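Local coordinates for serpin B3 (Homo sapiens, PDB 2ZV6), which probably inhibits proteases through an exposed reactive-site loop, as other serpins do, and probably interacts with the kinase JNK1, at residues 111-116 with 165-170; 190-195 with 344-349; 238-243 with 258-263; 299-304 with 340-345. All coordinates share one frame; numbering follows the deposited sequence.

Contact 1: residues 111-116 with 165-170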
loop_
_atom_site.group_PDB
_atom_site.type_symbol
_atom_site.label_atom_id
_atom_site.label_comp_id
_atom_site.label_asym_id
_atom_site.label_seq_id
_atom_site.Cartn_x
_atom_site.Cartn_y
_atom_site.Cartn_z
ATOM N N GLU A 111 -9.118 -3.035 11.022
ATOM C CA GLU A 111 -8.879 -1.695 11.529
ATOM C C GLU A 111 -7.754 -1.055 10.730
ATOM O O GLU A 111 -6.615 -1.529 10.733
ATOM C CB GLU A 111 -8.529 -1.744 13.026
ATOM C CG GLU A 111 -7.103 -1.327 13.382
ATOM C CD GLU A 111 -7.056 -0.193 14.393
ATOM O OE1 GLU A 111 -6.160 -0.204 15.268
ATOM O OE2 GLU A 111 -7.915 0.713 14.314
ATOM N N LEU A 112 -8.088 0.007 10.013
ATOM C CA LEU A 112 -7.095 0.707 9.226
ATOM C C LEU A 112 -7.123 2.176 9.557
ATOM O O LEU A 112 -8.163 2.736 9.889
ATOM C CB LEU A 112 -7.334 0.515 7.723
ATOM C CG LEU A 112 -8.716 0.744 7.109
ATOM C CD1 LEU A 112 -9.236 2.151 7.371
ATOM C CD2 LEU A 112 -8.591 0.499 5.621
ATOM N N LYS A 113 -5.958 2.793 9.472
ATOM C CA LYS A 113 -5.827 4.208 9.737
ATOM C C LYS A 113 -5.110 4.837 8.544
ATOM O O LYS A 113 -3.883 4.808 8.460
ATOM C CB LYS A 113 -5.032 4.423 11.028
ATOM C CG LYS A 113 -5.817 4.136 12.301
ATOM C CD LYS A 113 -7.170 4.835 12.287
ATOM C CE LYS A 113 -7.975 4.538 13.544
ATOM N NZ LYS A 113 -8.442 5.786 14.218
ATOM N N ILE A 114 -5.882 5.388 7.614
ATOM C CA ILE A 114 -5.318 6.023 6.427
ATOM C C ILE A 114 -5.076 7.531 6.599
ATOM O O ILE A 114 -6.014 8.331 6.525
ATOM C CB ILE A 114 -6.240 5.835 5.214
ATOM C CG1 ILE A 114 -6.840 4.432 5.230
ATOM C CG2 ILE A 114 -5.460 6.100 3.932
ATOM C CD1 ILE A 114 -7.671 4.113 4.003
ATOM N N ALA A 115 -3.818 7.913 6.806
ATOM C CA ALA A 115 -3.458 9.319 6.982
ATOM C C ALA A 115 -2.940 9.959 5.683
ATOM O O ALA A 115 -1.729 10.069 5.486
ATOM C CB ALA A 115 -2.407 9.437 8.084
ATOM N N ASN A 116 -3.850 10.407 4.817
ATOM C CA ASN A 116 -3.468 11.011 3.537
ATOM C C ASN A 116 -3.801 12.506 3.353
ATOM O O ASN A 116 -4.926 12.858 2.980
ATOM C CB ASN A 116 -4.101 10.213 2.392
ATOM C CG ASN A 116 -3.569 10.619 1.027
ATOM O OD1 ASN A 116 -4.328 11.024 0.144
ATOM N ND2 ASN A 116 -2.259 10.507 0.844
ATOM N N GLN A 165 -3.299 10.456 13.520
ATOM C CA GLN A 165 -4.227 10.052 12.471
ATOM C C GLN A 165 -4.197 8.553 12.231
ATOM O O GLN A 165 -5.069 8.012 11.550
ATOM C CB GLN A 165 -3.900 10.780 11.173
ATOM C CG GLN A 165 -4.607 12.105 11.032
ATOM C CD GLN A 165 -6.093 11.948 10.780
ATOM O OE1 GLN A 165 -6.914 12.351 11.602
ATOM N NE2 GLN A 165 -6.445 11.360 9.639
ATOM N N THR A 166 -3.183 7.895 12.789
ATOM C CA THR A 166 -3.023 6.452 12.648
ATOM C C THR A 166 -2.866 5.782 14.008
ATOM O O THR A 166 -2.028 4.899 14.184
ATOM C CB THR A 166 -1.794 6.095 11.770
ATOM O OG1 THR A 166 -0.594 6.548 12.409
ATOM C CG2 THR A 166 -1.908 6.741 10.394
ATOM N N ASN A 167 -3.676 6.216 14.967
ATOM C CA ASN A 167 -3.652 5.659 16.315
ATOM C C ASN A 167 -2.264 5.700 16.951
ATOM O O ASN A 167 -1.999 4.987 17.918
ATOM C CB ASN A 167 -4.164 4.214 16.287
ATOM C CG ASN A 167 -5.613 4.095 16.739
ATOM O OD1 ASN A 167 -6.093 4.894 17.548
ATOM N ND2 ASN A 167 -6.317 3.091 16.218
ATOM N N GLU A 168 -1.387 6.539 16.409
ATOM C CA GLU A 168 -0.024 6.681 16.920
ATOM C C GLU A 168 0.821 5.457 16.588
ATOM O O GLU A 168 1.718 5.090 17.348
ATOM C CB GLU A 168 -0.041 6.894 18.438
ATOM C CG GLU A 168 1.050 7.811 18.968
ATOM C CD GLU A 168 1.228 7.685 20.474
ATOM O OE1 GLU A 168 2.103 6.910 20.909
ATOM O OE2 GLU A 168 0.490 8.358 21.227
ATOM N N LYS A 169 0.521 4.826 15.458
ATOM C CA LYS A 169 1.252 3.647 15.012
ATOM C C LYS A 169 2.408 4.101 14.134
ATOM O O LYS A 169 3.567 3.782 14.401
ATOM C CB LYS A 169 0.332 2.714 14.218
ATOM C CG LYS A 169 -0.720 1.991 15.059
ATOM C CD LYS A 169 -0.104 1.261 16.252
ATOM C CE LYS A 169 0.598 -0.023 15.823
ATOM N NZ LYS A 169 1.278 -0.704 16.963
ATOM N N ILE A 170 2.080 4.849 13.083
ATOM C CA ILE A 170 3.076 5.378 12.158
ATOM C C ILE A 170 3.611 6.704 12.702
ATOM O O ILE A 170 2.903 7.708 12.721
ATOM C CB ILE A 170 2.457 5.614 10.764
ATOM C CG1 ILE A 170 2.379 4.289 10.009
ATOM C CG2 ILE A 170 3.288 6.617 9.975
ATOM C CD1 ILE A 170 1.147 4.154 9.145
#
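The Lys113 side chain lies over the backbone of Thr166, its CB 3.3 Å from Thr166 CA and its CG 3.6 Å from the same atom. From there it bends at chi2, which carries the chain across Asn167 and brings Lys113 CE 3.5 Å from Asn167 ND2. The same amide nitrogen is the donor of a weak hydrogen bond, 3.4 Å long, to Glu111 OE1. It is far from straight (130° at the hydrogen), and the carboxylate and amide planes are turned 54° against each other, so this polar link is a loose one. Further along the strand the contact is apolar: Ala115 CB sits against both Thr166 CG2, at 3.6 Å, and Gln165 CB, at 3.7 Å. Thr166 can offer its methyl here because its chi1 of 64° sends OG1 the other way, back to the helix end, where it shares hydrogen bonds with two helix carbonyls, Val162 O, its strongest partner, and Glu163 O. That hydroxyl also accepts the N-H of Ile170, 3.2 Å from Ile170 N to Thr166 OG1, and so ties down the type I' turn of Thr166-Lys169, which Lys169 N closes on Thr166 O. In serpin terms, the C-terminal end of helix F and the loop that follows it rest here on strand 112-121 of the central sheet A. Helix 151-165 reaches Ala115 through Trp161 and Val162, Ile170 continues the cover over Lys342 and Phe344 of strand 336-346, and strand 112-121 is hydrogen-bonded to strand 185-193 on one side and pairs with strand 142-145 on the other.

Contact 2: residues 190-195 with 344-349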
loop_
_atom_site.group_PDB
_atom_site.type_symbol
_atom_site.label_atom_id
_atom_site.label_comp_id
_atom_site.label_asym_id
_atom_site.label_seq_id
_atom_site.Cartn_x
_atom_site.Cartn_y
_atom_site.Cartn_z
ATOM N N ALA A 190 0.457 8.015 4.738
ATOM C CA ALA A 190 0.702 6.968 5.727
ATOM C C ALA A 190 -0.538 6.069 5.799
ATOM O O ALA A 190 -1.638 6.481 5.420
ATOM C CB ALA A 190 0.999 7.581 7.090
ATOM N N ILE A 191 -0.357 4.833 6.258
ATOM C CA ILE A 191 -1.470 3.898 6.357
ATOM C C ILE A 191 -1.159 2.726 7.270
ATOM O O ILE A 191 -0.094 2.115 7.175
ATOM C CB ILE A 191 -1.873 3.340 4.983
ATOM C CG1 ILE A 191 -3.087 2.429 5.152
ATOM C CG2 ILE A 191 -0.698 2.587 4.345
ATOM C CD1 ILE A 191 -3.973 2.341 3.925
ATOM N N TYR A 192 -2.103 2.423 8.155
ATOM C CA TYR A 192 -1.950 1.330 9.102
ATOM C C TYR A 192 -3.118 0.352 9.029
ATOM O O TYR A 192 -4.267 0.758 8.866
ATOM C CB TYR A 192 -1.846 1.870 10.527
ATOM C CG TYR A 192 -2.001 0.775 11.540
ATOM C CD1 TYR A 192 -0.885 0.153 12.090
ATOM C CD2 TYR A 192 -3.266 0.300 11.891
ATOM C CE1 TYR A 192 -1.021 -0.921 12.962
ATOM C CE2 TYR A 192 -3.414 -0.770 12.757
ATOM C CZ TYR A 192 -2.289 -1.379 13.289
ATOM O OH TYR A 192 -2.433 -2.449 14.139
ATOM N N PHE A 193 -2.821 -0.937 9.176
ATOM C CA PHE A 193 -3.864 -1.954 9.134
ATOM C C PHE A 193 -3.532 -3.228 9.907
ATOM O O PHE A 193 -2.398 -3.707 9.899
ATOM C CB PHE A 193 -4.188 -2.310 7.688
ATOM C CG PHE A 193 -5.203 -3.400 7.552
ATOM C CD1 PHE A 193 -4.820 -4.735 7.603
ATOM C CD2 PHE A 193 -6.537 -3.095 7.330
ATOM C CE1 PHE A 193 -5.752 -5.755 7.430
ATOM C CE2 PHE A 193 -7.478 -4.105 7.153
ATOM C CZ PHE A 193 -7.086 -5.440 7.203
ATOM N N LYS A 194 -4.548 -3.771 10.568
ATOM C CA LYS A 194 -4.411 -4.990 11.359
ATOM C C LYS A 194 -5.779 -5.652 11.447
ATOM O O LYS A 194 -6.623 -5.242 12.242
ATOM C CB LYS A 194 -3.906 -4.657 12.766
ATOM C CG LYS A 194 -3.866 -5.851 13.703
ATOM C CD LYS A 194 -2.857 -5.645 14.823
ATOM C CE LYS A 194 -3.369 -6.204 16.146
ATOM N NZ LYS A 194 -2.640 -5.634 17.319
ATOM N N GLY A 195 -5.996 -6.670 10.624
ATOM C CA GLY A 195 -7.278 -7.346 10.626
ATOM C C GLY A 195 -7.372 -8.548 11.552
ATOM O O GLY A 195 -6.358 -9.067 12.029
ATOM N N PHE A 344 2.090 0.133 7.260
ATOM C CA PHE A 344 2.381 -0.593 8.497
ATOM C C PHE A 344 1.269 -1.594 8.817
ATOM O O PHE A 344 0.260 -1.250 9.440
ATOM C CB PHE A 344 2.555 0.373 9.680
ATOM C CG PHE A 344 3.103 -0.282 10.934
ATOM C CD1 PHE A 344 3.191 0.432 12.124
ATOM C CD2 PHE A 344 3.543 -1.603 10.921
ATOM C CE1 PHE A 344 3.708 -0.157 13.279
ATOM C CE2 PHE A 344 4.061 -2.200 12.069
ATOM C CZ PHE A 344 4.144 -1.474 13.249
ATOM N N VAL A 345 1.464 -2.835 8.384
ATOM C CA VAL A 345 0.498 -3.898 8.635
ATOM C C VAL A 345 0.996 -4.832 9.730
ATOM O O VAL A 345 2.198 -5.046 9.895
ATOM C CB VAL A 345 0.254 -4.746 7.390
ATOM C CG1 VAL A 345 1.435 -5.677 7.168
ATOM C CG2 VAL A 345 -1.026 -5.542 7.555
ATOM N N GLU A 346 0.064 -5.398 10.473
ATOM C CA GLU A 346 0.433 -6.308 11.539
ATOM C C GLU A 346 -0.389 -7.586 11.423
ATOM O O GLU A 346 -1.617 -7.551 11.309
ATOM C CB GLU A 346 0.201 -5.647 12.902
ATOM C CG GLU A 346 1.473 -5.338 13.693
ATOM C CD GLU A 346 1.268 -4.212 14.698
ATOM O OE1 GLU A 346 2.016 -4.139 15.700
ATOM O OE2 GLU A 346 0.349 -3.395 14.483
ATOM N N VAL A 347 0.299 -8.718 11.429
ATOM C CA VAL A 347 -0.386 -9.990 11.336
ATOM C C VAL A 347 -0.364 -10.651 12.698
ATOM O O VAL A 347 0.699 -10.926 13.260
ATOM C CB VAL A 347 0.276 -10.901 10.309
ATOM C CG1 VAL A 347 -0.184 -12.331 10.516
ATOM C CG2 VAL A 347 -0.085 -10.431 8.915
ATOM N N THR A 348 -1.557 -10.896 13.223
ATOM C CA THR A 348 -1.709 -11.509 14.529
ATOM C C THR A 348 -2.593 -12.750 14.466
ATOM O O THR A 348 -3.147 -13.083 13.421
ATOM C CB THR A 348 -2.323 -10.508 15.520
ATOM O OG1 THR A 348 -2.256 -11.049 16.843
ATOM C CG2 THR A 348 -3.778 -10.219 15.156
ATOM N N GLU A 349 -2.720 -13.426 15.601
ATOM C CA GLU A 349 -3.532 -14.633 15.698
ATOM C C GLU A 349 -5.027 -14.338 15.850
ATOM O O GLU A 349 -5.842 -14.797 15.051
ATOM C CB GLU A 349 -3.062 -15.476 16.883
ATOM C CG GLU A 349 -2.047 -14.779 17.772
ATOM C CD GLU A 349 -0.787 -15.598 17.968
ATOM O OE1 GLU A 349 -0.007 -15.272 18.887
ATOM O OE2 GLU A 349 -0.580 -16.567 17.204
HETATM O O HOH W 1 -3.748 -8.152 9.741
#
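Main-chain hydrogen bonds join Ile191, Phe193, Phe344 and Glu346: Phe344 N gives its hydrogen to Ile191 O (3.0 Å), Phe193 N to Phe344 O (3.1 Å), and Glu346 N to Phe193 O (3.0 Å). Beyond them direct pairing gives way to a water, which accepts from Gly195 N at 2.8 Å and donates to Glu346 O at 2.7 Å, satisfying both groups where the backbones part. On the face carrying Tyr192 and Phe344 the polar end is also provided for, since Tyr192 OH donates to Glu346 OE2 over 3.0 Å. The carboxylate stands nearly perpendicular to the phenol ring, with OE2 at the ring's edge. These strands, running parallel within 4°, are the two between which the reactive loop of a serpin inserts as a new strand of sheet A when a protease is trapped; their direct pairing is consistent with an uninserted loop. The edge of the Tyr192 ring meets the face of Phe344, planes at 89°, while on the opposite face Val345 CG2 lies at the rim of the Phe193 ring, 3.9 Å from CD1. Glu346 OE1 has weak, long ion pairs with Lys169 and Lys299, whereas Lys194 puts only its aliphatic part against this glutamate, CD lying 3.6 Å from Glu346 CB. Thr348 turns its methyl to the Lys194 chain, and its hydroxyl is taken by Arg297.

Contact 3: residues 238-243 with 258-263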
loop_
_atom_site.group_PDB
_atom_site.type_symbol
_atom_site.label_atom_id
_atom_site.label_comp_id
_atom_site.label_asym_id
_atom_site.label_seq_id
_atom_site.Cartn_x
_atom_site.Cartn_y
_atom_site.Cartn_z
ATOM N N VAL A 238 4.671 -21.327 -12.166
ATOM C CA VAL A 238 5.671 -20.643 -11.368
ATOM C C VAL A 238 6.255 -21.461 -10.217
ATOM O O VAL A 238 7.137 -20.991 -9.498
ATOM C CB VAL A 238 5.092 -19.321 -10.821
ATOM C CG1 VAL A 238 4.426 -19.555 -9.468
ATOM C CG2 VAL A 238 6.192 -18.276 -10.730
ATOM N N GLN A 239 5.774 -22.683 -10.040
ATOM C CA GLN A 239 6.289 -23.511 -8.966
ATOM C C GLN A 239 6.055 -22.815 -7.636
ATOM O O GLN A 239 7.010 -22.487 -6.925
ATOM C CB GLN A 239 7.787 -23.747 -9.156
ATOM C CG GLN A 239 8.131 -24.556 -10.393
ATOM C CD GLN A 239 9.210 -23.909 -11.243
ATOM O OE1 GLN A 239 10.367 -23.812 -10.834
ATOM N NE2 GLN A 239 8.833 -23.464 -12.437
ATOM N N ALA A 240 4.787 -22.581 -7.309
ATOM C CA ALA A 240 4.424 -21.919 -6.060
ATOM C C ALA A 240 2.974 -22.204 -5.695
ATOM O O ALA A 240 2.217 -22.740 -6.500
ATOM C CB ALA A 240 4.651 -20.415 -6.173
ATOM N N LYS A 241 2.596 -21.838 -4.477
ATOM C CA LYS A 241 1.238 -22.070 -4.010
ATOM C C LYS A 241 0.517 -20.773 -3.670
ATOM O O LYS A 241 1.143 -19.779 -3.300
ATOM C CB LYS A 241 1.264 -22.984 -2.788
ATOM C CG LYS A 241 2.214 -24.163 -2.923
ATOM C CD LYS A 241 1.455 -25.446 -3.215
ATOM C CE LYS A 241 1.861 -26.553 -2.259
ATOM N NZ LYS A 241 1.944 -26.075 -0.856
ATOM N N VAL A 242 -0.807 -20.798 -3.793
ATOM C CA VAL A 242 -1.641 -19.629 -3.527
ATOM C C VAL A 242 -2.743 -19.909 -2.507
ATOM O O VAL A 242 -3.744 -20.557 -2.821
ATOM C CB VAL A 242 -2.312 -19.127 -4.830
ATOM C CG1 VAL A 242 -3.368 -18.081 -4.518
ATOM C CG2 VAL A 242 -1.269 -18.556 -5.759
ATOM N N LEU A 243 -2.568 -19.407 -1.292
ATOM C CA LEU A 243 -3.573 -19.609 -0.262
ATOM C C LEU A 243 -4.308 -18.318 0.037
ATOM O O LEU A 243 -3.752 -17.234 -0.100
ATOM C CB LEU A 243 -2.935 -20.122 1.026
ATOM C CG LEU A 243 -3.959 -20.506 2.099
ATOM C CD1 LEU A 243 -4.837 -21.639 1.568
ATOM C CD2 LEU A 243 -3.253 -20.919 3.384
ATOM N N LEU A 258 3.277 -18.485 -1.955
ATOM C CA LEU A 258 4.444 -19.145 -1.416
ATOM C C LEU A 258 5.192 -19.971 -2.437
ATOM O O LEU A 258 4.719 -21.021 -2.877
ATOM C CB LEU A 258 4.034 -20.038 -0.256
ATOM C CG LEU A 258 5.124 -20.841 0.441
ATOM C CD1 LEU A 258 6.289 -19.938 0.827
ATOM C CD2 LEU A 258 4.510 -21.502 1.664
ATOM N N PRO A 259 6.381 -19.498 -2.832
ATOM C CA PRO A 259 7.179 -20.232 -3.809
ATOM C C PRO A 259 7.552 -21.558 -3.168
ATOM O O PRO A 259 7.875 -21.612 -1.976
ATOM C CB PRO A 259 8.393 -19.336 -4.030
ATOM C CG PRO A 259 8.467 -18.495 -2.801
ATOM C CD PRO A 259 7.050 -18.263 -2.391
ATOM N N ASN A 260 7.491 -22.618 -3.966
ATOM C CA ASN A 260 7.798 -23.964 -3.508
ATOM C C ASN A 260 9.167 -24.069 -2.821
ATOM O O ASN A 260 9.257 -24.527 -1.681
ATOM C CB ASN A 260 7.698 -24.933 -4.692
ATOM C CG ASN A 260 6.292 -24.986 -5.289
ATOM O OD1 ASN A 260 5.339 -24.464 -4.706
ATOM N ND2 ASN A 260 6.159 -25.617 -6.457
ATOM N N GLU A 261 10.232 -23.654 -3.503
ATOM C CA GLU A 261 11.566 -23.718 -2.901
ATOM C C GLU A 261 11.935 -22.362 -2.313
ATOM O O GLU A 261 11.443 -21.332 -2.766
ATOM C CB GLU A 261 12.617 -24.144 -3.936
ATOM C CG GLU A 261 12.948 -25.645 -3.909
ATOM C CD GLU A 261 14.439 -25.940 -3.741
ATOM O OE1 GLU A 261 15.272 -25.107 -4.170
ATOM O OE2 GLU A 261 14.777 -27.012 -3.180
ATOM N N ILE A 262 12.800 -22.364 -1.305
ATOM C CA ILE A 262 13.215 -21.126 -0.651
ATOM C C ILE A 262 13.363 -19.947 -1.613
ATOM O O ILE A 262 12.696 -18.915 -1.463
ATOM C CB ILE A 262 14.546 -21.314 0.086
ATOM C CG1 ILE A 262 14.484 -22.576 0.954
ATOM C CG2 ILE A 262 14.855 -20.072 0.910
ATOM C CD1 ILE A 262 13.527 -22.492 2.141
ATOM N N ASP A 263 14.245 -20.100 -2.595
ATOM C CA ASP A 263 14.474 -19.051 -3.577
ATOM C C ASP A 263 13.716 -19.359 -4.852
ATOM O O ASP A 263 14.306 -19.480 -5.926
ATOM C CB ASP A 263 15.962 -18.913 -3.897
ATOM C CG ASP A 263 16.832 -19.732 -2.975
ATOM O OD1 ASP A 263 16.997 -19.329 -1.799
ATOM O OD2 ASP A 263 17.351 -20.778 -3.430
#
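The open end of a beta hairpin in serpin sheet B, formed by strands 240-246 and 253-259, is joined here, next to a G1 bulge in which Gln239 and Ala240 both face Leu235. Gln239 has the left-handed backbone (phi 60°) that such a bulge calls for, and its carbonyl faces Asn260. Lys241 and Leu258 form a hydrogen-bonded antiparallel pair: Lys241 N to Leu258 O and Leu258 N to Lys241 O are both 2.8 Å. The second donor lies in the plane of its carbonyl, while Lys241 N comes from above the Leu258 carbonyl plane. Ala240 and Pro259 follow as a non-hydrogen-bonded pair, so the proline's missing N-H costs this pairing nothing; Ala240 CB rests against Pro259 CA at 3.5 Å. The last rung is Asn260 N, which reaches Gln239 O at 3.0 Å in a nearly straight bond (168°). Lys241 and Leu258 both pack against Phe374 of strand 372-375, and the lysine's end goes on to a weak hydrogen bond with Glu373 O. Pro259 packs on Leu265 of helix 265-271, and its carbonyl is bonded by His378. With CG anti to its carbonyl carbon (chi1 -62°), the Asn260 amide folds back over the Gln239-Ala240 peptide without hydrogen bonding to it, and the Lys241 chain crosses it at about a right angle, CG 3.6 Å from Asn260 OD1.

Contact 4: residues 299-304 with 340-345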
loop_
_atom_site.group_PDB
_atom_site.type_symbol
_atom_site.label_atom_id
_atom_site.label_comp_id
_atom_site.label_asym_id
_atom_site.label_seq_id
_atom_site.Cartn_x
_atom_site.Cartn_y
_atom_site.Cartn_z
ATOM N N LYS A 299 4.946 -8.187 11.104
ATOM C CA LYS A 299 4.453 -6.824 10.950
ATOM C C LYS A 299 5.438 -6.107 10.025
ATOM O O LYS A 299 6.635 -6.052 10.309
ATOM C CB LYS A 299 4.400 -6.118 12.307
ATOM C CG LYS A 299 5.526 -6.507 13.248
ATOM C CD LYS A 299 5.915 -5.348 14.145
ATOM C CE LYS A 299 4.879 -5.120 15.237
ATOM N NZ LYS A 299 5.291 -4.056 16.205
ATOM N N VAL A 300 4.939 -5.574 8.915
ATOM C CA VAL A 300 5.798 -4.879 7.962
ATOM C C VAL A 300 5.680 -3.364 8.049
ATOM O O VAL A 300 4.580 -2.816 8.020
ATOM C CB VAL A 300 5.476 -5.293 6.517
ATOM C CG1 VAL A 300 6.735 -5.222 5.663
ATOM C CG2 VAL A 300 4.889 -6.690 6.505
ATOM N N GLU A 301 6.821 -2.692 8.147
ATOM C CA GLU A 301 6.856 -1.236 8.225
ATOM C C GLU A 301 7.839 -0.722 7.171
ATOM O O GLU A 301 9.055 -0.720 7.378
ATOM C CB GLU A 301 7.278 -0.797 9.633
ATOM C CG GLU A 301 7.586 0.692 9.781
ATOM C CD GLU A 301 6.433 1.488 10.379
ATOM O OE1 GLU A 301 6.563 1.960 11.530
ATOM O OE2 GLU A 301 5.399 1.647 9.693
ATOM N N GLU A 302 7.299 -0.291 6.037
ATOM C CA GLU A 302 8.110 0.206 4.932
ATOM C C GLU A 302 7.795 1.649 4.543
ATOM O O GLU A 302 6.697 1.945 4.074
ATOM C CB GLU A 302 7.907 -0.688 3.705
ATOM C CG GLU A 302 8.777 -1.936 3.678
ATOM C CD GLU A 302 10.241 -1.639 3.961
ATOM O OE1 GLU A 302 10.955 -1.179 3.037
ATOM O OE2 GLU A 302 10.674 -1.866 5.110
ATOM N N SER A 303 8.763 2.540 4.719
ATOM C CA SER A 303 8.576 3.943 4.359
ATOM C C SER A 303 9.161 4.217 2.978
ATOM O O SER A 303 10.228 3.707 2.646
ATOM C CB SER A 303 9.259 4.847 5.379
ATOM O OG SER A 303 9.030 6.206 5.062
ATOM N N TYR A 304 8.470 5.036 2.186
ATOM C CA TYR A 304 8.924 5.362 0.831
ATOM C C TYR A 304 8.732 6.822 0.388
ATOM O O TYR A 304 7.838 7.526 0.860
ATOM C CB TYR A 304 8.217 4.456 -0.172
ATOM C CG TYR A 304 8.423 2.977 0.067
ATOM C CD1 TYR A 304 7.338 2.097 0.114
ATOM C CD2 TYR A 304 9.705 2.450 0.204
ATOM C CE1 TYR A 304 7.529 0.726 0.286
ATOM C CE2 TYR A 304 9.905 1.087 0.376
ATOM C CZ TYR A 304 8.816 0.231 0.414
ATOM O OH TYR A 304 9.031 -1.118 0.572
ATOM N N LEU A 340 5.627 11.279 0.424
ATOM C CA LEU A 340 5.927 10.281 1.444
ATOM C C LEU A 340 4.836 9.221 1.590
ATOM O O LEU A 340 3.677 9.562 1.828
ATOM C CB LEU A 340 6.133 10.972 2.795
ATOM C CG LEU A 340 7.506 11.573 3.083
ATOM C CD1 LEU A 340 8.452 10.469 3.519
ATOM C CD2 LEU A 340 8.026 12.283 1.851
ATOM N N HIS A 341 5.209 7.944 1.434
ATOM C CA HIS A 341 4.270 6.823 1.596
ATOM C C HIS A 341 4.803 5.876 2.659
ATOM O O HIS A 341 5.985 5.543 2.666
ATOM C CB HIS A 341 4.075 6.032 0.307
ATOM C CG HIS A 341 3.091 4.906 0.443
ATOM N ND1 HIS A 341 3.473 3.609 0.711
ATOM C CD2 HIS A 341 1.739 4.884 0.348
ATOM C CE1 HIS A 341 2.402 2.836 0.772
ATOM N NE2 HIS A 341 1.336 3.585 0.555
ATOM N N LYS A 342 3.925 5.436 3.555
ATOM C CA LYS A 342 4.344 4.550 4.630
ATOM C C LYS A 342 3.265 3.571 5.041
ATOM O O LYS A 342 2.230 3.972 5.574
ATOM C CB LYS A 342 4.748 5.366 5.846
ATOM C CG LYS A 342 5.462 4.565 6.906
ATOM C CD LYS A 342 6.345 5.484 7.720
ATOM C CE LYS A 342 6.923 4.799 8.944
ATOM N NZ LYS A 342 7.824 5.728 9.694
ATOM N N ALA A 343 3.515 2.285 4.807
ATOM C CA ALA A 343 2.559 1.249 5.166
ATOM C C ALA A 343 3.042 0.524 6.414
ATOM O O ALA A 343 4.249 0.349 6.617
ATOM C CB ALA A 343 2.388 0.266 4.013
ATOM N N PHE A 344 2.090 0.133 7.260
ATOM C CA PHE A 344 2.381 -0.593 8.497
ATOM C C PHE A 344 1.269 -1.594 8.817
ATOM O O PHE A 344 0.260 -1.250 9.440
ATOM C CB PHE A 344 2.555 0.373 9.680
ATOM C CG PHE A 344 3.103 -0.282 10.934
ATOM C CD1 PHE A 344 3.191 0.432 12.124
ATOM C CD2 PHE A 344 3.543 -1.603 10.921
ATOM C CE1 PHE A 344 3.708 -0.157 13.279
ATOM C CE2 PHE A 344 4.061 -2.200 12.069
ATOM C CZ PHE A 344 4.144 -1.474 13.249
ATOM N N VAL A 345 1.464 -2.835 8.384
ATOM C CA VAL A 345 0.498 -3.898 8.635
ATOM C C VAL A 345 0.996 -4.832 9.730
ATOM O O VAL A 345 2.198 -5.046 9.895
ATOM C CB VAL A 345 0.254 -4.746 7.390
ATOM C CG1 VAL A 345 1.435 -5.677 7.168
ATOM C CG2 VAL A 345 -1.026 -5.542 7.555
#
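Glu301 folds its carboxylate over one face of the Phe344 ring, and these two residues bury more surface here than any other. The fold-over comes from a bend at chi2 (99°) after a first torsion that leaves CG opposite the backbone N; Glu301 CD then stands 3.7 Å above the Phe344 ring plane, displaced toward the rim, and the carboxylate is tilted 45° to the ring. Glu301 OE2 approaches Phe344 CB at 3.1 Å. The stem of Lys299 runs alongside the ring at its edge, with CB 3.9 Å from Phe344 CE2. Next along the same face, the extended Lys342 chain crosses Glu301, its CE 3.6 Å from Glu301 OE2, and rests its CD on Ser303 CB. On the other face the rings of Tyr304 and His341 meet edge against edge, Tyr304 CD1 lying 4.2 Å from His341 ND1; the tyrosine ring also stacks on Phe30, while Val300 CG2 meets Val345 CG1 at 3.7 Å. Between the two faces, six backbone hydrogen bonds pair the antiparallel strands, two each between Val300 and Val345, Glu302 and Ala343, and Tyr304 and His341. These are neighbouring strands of serpin sheet A, so strand 336-346 is held on this side as a regular antiparallel partner. A carboxylate over the electron-rich face of a phenylalanine is probably mildly unfavourable, and the nearby charge of Lys342 may offset this: Lys342 NZ stays 4.4 Å from Glu301 OE1, beyond a salt bridge, and makes a weak hydrogen bond to Lys171 O.

Overall arrangement
From the N terminus, contact 1 closes first, bringing the end of helix 151-165 and its loop back onto strand 112-121. Contact 2 then opens on strand 185-193, the neighbour of that strand, and does not close until strand 336-346. Contact 3 lies wholly within this long loop; contact 4 opens inside it and ends on the same strand that closes contact 2, sharing Phe344 and Val345. Contacts 1, 2 and 4, their centres 10 to 11 Å apart, therefore tie strands 112-121, 185-193, 336-346 and 287-305 side by side in sheet A. Contact 3 belongs to sheet B, its centre about 24 Å from that of contact 2.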